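Local coordinates for protein endoglucanase CEL5A (Eubacterium cellulosolvens, PDB 4AFM) that probably binds xyloglucan and related beta-glucans as a non-catalytic carbohydrate-binding module of a family 5 endoglucanase, at residues 41-51 with 83-92. Residues are numbered along the deposited sequence; the frame is centred on the assembly and turned at random.
Sequences LNKNFEIKVDY and GTAVFTKEQI
Lys89 NZ is gripped by two backbone carbonyls of the turn ahead of strand 45-51. It donates to Leu41 O at 2.9 Å, meeting a lone pair of that oxygen in its carbonyl plane, and at 3.1 Å it comes down onto Lys43 O from well over the plane. The chain reaches them because CG stands anti to the backbone N (chi1 178°) and every later torsion is also extended. On the way Lys89 CB sits over the face of the Phe45 ring, 3.9 Å from its centroid and 11° off the normal, while Lys89 N binds Phe45 O. Cut back to an alanine, this position would probably leave the carbonyls of Leu41 and Lys43 without their ammonium partner and open a gap beside Phe45 CE2, where Lys89 CG and CD now pack. From this end the strands pair antiparallel, their axes 162° apart, within one sheet of the CBM65 beta-sandwich; strand 118-127 flanks 45-51 on its other edge. Ile47 and Phe87 form one hydrogen-bonded pair (Phe87 N to Ile47 O 2.8 Å), Val49 and Ala85 the next. These four side chains lie on the sheet's inner face, where Val49 and Phe87 also meet strand 56-62 of the facing sheet, and Val49 CG2 approaches the edge of the Phe87 ring. The face bearing Glu46, Lys48 and Asp50 is more polar: Thr84 OG1 donates to Asp50 OD1 at 2.8 Å from above the carboxylate plane. Where strand 84-88 gives way to the helix, Thr88 and Gln91 form a capping box, Gln91 N donating to Thr88 OG1 and Thr88 N to Gln91 OE1.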
loop_
_atom_site.group_PDB
_atom_site.type_symbol
_atom_site.label_atom_id
_atom_site.label_comp_id
_atom_site.label_asym_id
_atom_site.label_seq_id
_atom_site.Cartn_x
_atom_site.Cartn_y
_atom_site.Cartn_z
ATOM N N LEU A 41 3.988 13.294 1.194
ATOM C CA LEU A 41 5.154 13.634 0.349
ATOM C C LEU A 41 5.644 15.033 0.513
ATOM O O LEU A 41 6.762 15.389 0.143
ATOM C CB LEU A 41 4.740 13.406 -1.084
ATOM C CG LEU A 41 4.680 11.896 -1.480
ATOM C CD1 LEU A 41 3.784 11.736 -2.704
ATOM C CD2 LEU A 41 6.075 11.324 -1.775
ATOM N N ASN A 42 4.781 15.935 1.064
ATOM C CA ASN A 42 5.169 17.341 1.214
ATOM C C ASN A 42 6.056 17.533 2.422
ATOM O O ASN A 42 6.751 18.566 2.443
ATOM C CB ASN A 42 3.906 18.204 1.433
ATOM C CG ASN A 42 3.095 18.249 0.208
ATOM O OD1 ASN A 42 3.454 18.976 -0.732
ATOM N ND2 ASN A 42 1.991 17.598 0.127
ATOM N N LYS A 43 6.083 16.651 3.359
ATOM C CA LYS A 43 7.051 16.805 4.483
ATOM C C LYS A 43 8.434 16.439 4.012
ATOM O O LYS A 43 8.630 15.796 3.002
ATOM C CB LYS A 43 6.613 15.884 5.626
ATOM C CG LYS A 43 5.228 16.276 6.135
ATOM C CD LYS A 43 4.664 15.748 7.446
ATOM C CE LYS A 43 5.577 16.162 8.577
ATOM N NZ LYS A 43 5.200 17.518 9.104
ATOM N N ASN A 44 9.457 16.822 4.812
ATOM C CA ASN A 44 10.768 16.299 4.545
ATOM C C ASN A 44 10.781 14.922 5.095
ATOM O O ASN A 44 10.132 14.679 6.154
ATOM C CB ASN A 44 11.826 17.161 5.249
ATOM C CG ASN A 44 13.146 16.937 4.627
ATOM O OD1 ASN A 44 13.345 16.272 3.556
ATOM N ND2 ASN A 44 14.184 17.475 5.320
ATOM N N PHE A 45 11.076 13.988 4.283
ATOM C CA PHE A 45 11.016 12.566 4.702
ATOM C C PHE A 45 12.189 11.778 4.204
ATOM O O PHE A 45 12.956 12.224 3.311
ATOM C CB PHE A 45 9.725 11.942 4.144
ATOM C CG PHE A 45 9.630 11.820 2.636
ATOM C CD1 PHE A 45 10.269 10.713 1.976
ATOM C CD2 PHE A 45 8.979 12.739 1.833
ATOM C CE1 PHE A 45 10.232 10.671 0.627
ATOM C CE2 PHE A 45 8.968 12.689 0.493
ATOM C CZ PHE A 45 9.595 11.604 -0.157
ATOM N N GLU A 46 12.368 10.617 4.823
ATOM C CA GLU A 46 13.226 9.582 4.260
ATOM C C GLU A 46 12.469 8.313 4.237
ATOM O O GLU A 46 11.491 8.127 5.003
ATOM C CB GLU A 46 14.506 9.390 5.053
ATOM C CG GLU A 46 14.335 9.186 6.503
ATOM C CD GLU A 46 15.656 9.228 7.250
ATOM O OE1 GLU A 46 16.670 9.813 6.732
ATOM O OE2 GLU A 46 15.608 8.643 8.388
ATOM N N ILE A 47 12.826 7.457 3.303
ATOM C CA ILE A 47 12.259 6.113 3.242
ATOM C C ILE A 47 13.350 5.136 3.639
ATOM O O ILE A 47 14.486 5.214 3.028
ATOM C CB ILE A 47 11.741 5.856 1.814
ATOM C CG1 ILE A 47 10.512 6.801 1.533
ATOM C CG2 ILE A 47 11.325 4.366 1.625
ATOM C CD1 ILE A 47 10.079 6.783 0.132
ATOM N N LYS A 48 13.138 4.255 4.535
ATOM C CA LYS A 48 14.147 3.298 4.944
ATOM C C LYS A 48 13.607 1.916 4.695
ATOM O O LYS A 48 12.439 1.581 5.038
ATOM C CB LYS A 48 14.420 3.423 6.437
ATOM C CG LYS A 48 14.912 4.845 6.754
ATOM C CD LYS A 48 15.465 4.869 8.149
ATOM C CE LYS A 48 14.446 5.310 9.101
ATOM N NZ LYS A 48 15.281 5.999 10.146
ATOM N N VAL A 49 14.422 1.033 4.153
ATOM C CA VAL A 49 13.976 -0.328 3.774
ATOM C C VAL A 49 14.932 -1.340 4.392
ATOM O O VAL A 49 16.179 -1.234 4.088
ATOM C CB VAL A 49 13.971 -0.478 2.224
ATOM C CG1 VAL A 49 13.448 -1.865 1.887
ATOM C CG2 VAL A 49 13.108 0.580 1.559
ATOM N N ASP A 50 14.467 -2.262 5.150
ATOM C CA ASP A 50 15.291 -3.392 5.615
ATOM C C ASP A 50 15.177 -4.449 4.579
ATOM O O ASP A 50 14.039 -4.937 4.257
ATOM C CB ASP A 50 14.811 -3.885 6.949
ATOM C CG ASP A 50 14.932 -2.874 8.068
ATOM O OD1 ASP A 50 15.570 -1.830 7.952
ATOM O OD2 ASP A 50 14.289 -3.175 9.132
ATOM N N TYR A 51 16.296 -4.912 4.033
ATOM C CA TYR A 51 16.304 -5.822 2.855
ATOM C C TYR A 51 17.532 -6.668 2.880
ATOM O O TYR A 51 18.534 -6.309 3.536
ATOM C CB TYR A 51 16.210 -5.030 1.543
ATOM C CG TYR A 51 17.473 -4.350 1.153
ATOM C CD1 TYR A 51 17.941 -3.238 1.911
ATOM C CD2 TYR A 51 18.271 -4.831 0.100
ATOM C CE1 TYR A 51 19.192 -2.684 1.610
ATOM C CE2 TYR A 51 19.481 -4.225 -0.187
ATOM C CZ TYR A 51 19.896 -3.152 0.570
ATOM O OH TYR A 51 21.147 -2.566 0.282
ATOM N N GLY A 83 21.858 -3.747 7.035
ATOM C CA GLY A 83 20.776 -4.352 6.209
ATOM C C GLY A 83 19.728 -3.309 5.883
ATOM O O GLY A 83 18.575 -3.796 5.602
ATOM N N THR A 84 19.951 -2.052 5.894
ATOM C CA THR A 84 18.953 -1.024 5.703
ATOM C C THR A 84 19.365 -0.031 4.662
ATOM O O THR A 84 20.506 0.542 4.748
ATOM C CB THR A 84 18.649 -0.255 7.018
ATOM O OG1 THR A 84 18.258 -1.173 8.021
ATOM C CG2 THR A 84 17.632 0.837 6.874
ATOM N N ALA A 85 18.575 0.222 3.656
ATOM C CA ALA A 85 18.816 1.289 2.662
ATOM C C ALA A 85 18.062 2.521 3.061
ATOM O O ALA A 85 16.840 2.434 3.472
ATOM C CB ALA A 85 18.289 0.833 1.316
ATOM N N VAL A 86 18.677 3.673 2.958
ATOM C CA VAL A 86 18.041 4.960 3.279
ATOM C C VAL A 86 17.948 5.750 2.046
ATOM O O VAL A 86 18.979 5.953 1.320
ATOM C CB VAL A 86 18.837 5.675 4.372
ATOM C CG1 VAL A 86 18.216 7.037 4.632
ATOM C CG2 VAL A 86 18.965 4.827 5.621
ATOM N N PHE A 87 16.761 6.300 1.716
ATOM C CA PHE A 87 16.533 7.176 0.576
ATOM C C PHE A 87 16.004 8.502 1.138
ATOM O O PHE A 87 15.184 8.469 2.053
ATOM C CB PHE A 87 15.499 6.596 -0.388
ATOM C CG PHE A 87 15.857 5.239 -0.920
ATOM C CD1 PHE A 87 15.470 4.083 -0.258
ATOM C CD2 PHE A 87 16.581 5.093 -2.124
ATOM C CE1 PHE A 87 15.744 2.856 -0.741
ATOM C CE2 PHE A 87 16.866 3.835 -2.610
ATOM C CZ PHE A 87 16.440 2.718 -1.935
ATOM N N THR A 88 16.486 9.618 0.702
ATOM C CA THR A 88 15.979 10.895 1.239
ATOM C C THR A 88 15.189 11.666 0.243
ATOM O O THR A 88 15.375 11.554 -0.983
ATOM C CB THR A 88 17.118 11.798 1.663
ATOM O OG1 THR A 88 17.842 12.292 0.529
ATOM C CG2 THR A 88 18.145 11.037 2.600
ATOM N N LYS A 89 14.289 12.528 0.764
ATOM C CA LYS A 89 13.512 13.310 -0.133
ATOM C C LYS A 89 14.406 14.205 -1.016
ATOM O O LYS A 89 14.139 14.410 -2.215
ATOM C CB LYS A 89 12.520 14.224 0.630
ATOM C CG LYS A 89 11.733 15.093 -0.283
ATOM C CD LYS A 89 10.706 15.908 0.522
ATOM C CE LYS A 89 9.844 16.677 -0.373
ATOM N NZ LYS A 89 8.775 17.419 0.417
ATOM N N GLU A 90 15.455 14.778 -0.439
ATOM C CA GLU A 90 16.191 15.704 -1.303
ATOM C C GLU A 90 16.905 14.839 -2.424
ATOM O O GLU A 90 16.986 15.363 -3.577
ATOM C CB GLU A 90 17.166 16.430 -0.404
ATOM C CG GLU A 90 16.613 17.403 0.676
ATOM C CD GLU A 90 15.244 18.146 0.447
ATOM O OE1 GLU A 90 15.229 19.110 -0.356
ATOM O OE2 GLU A 90 14.185 17.862 1.149
ATOM N N GLN A 91 17.375 13.650 -2.170
ATOM C CA GLN A 91 17.930 12.842 -3.245
ATOM C C GLN A 91 16.887 12.502 -4.296
ATOM O O GLN A 91 17.064 12.539 -5.505
ATOM C CB GLN A 91 18.483 11.680 -2.497
ATOM C CG GLN A 91 18.829 10.589 -3.351
ATOM C CD GLN A 91 18.921 9.245 -2.618
ATOM O OE1 GLN A 91 18.245 8.853 -1.626
ATOM N NE2 GLN A 91 19.771 8.449 -3.203
ATOM N N ILE A 92 15.674 12.138 -3.824
ATOM C CA ILE A 92 14.582 11.792 -4.731
ATOM C C ILE A 92 14.251 13.013 -5.567
ATOM O O ILE A 92 14.019 12.849 -6.792
ATOM C CB ILE A 92 13.341 11.298 -3.889
ATOM C CG1 ILE A 92 13.662 10.001 -3.155
ATOM C CG2 ILE A 92 12.161 11.177 -4.752
ATOM C CD1 ILE A 92 12.666 9.669 -1.990
#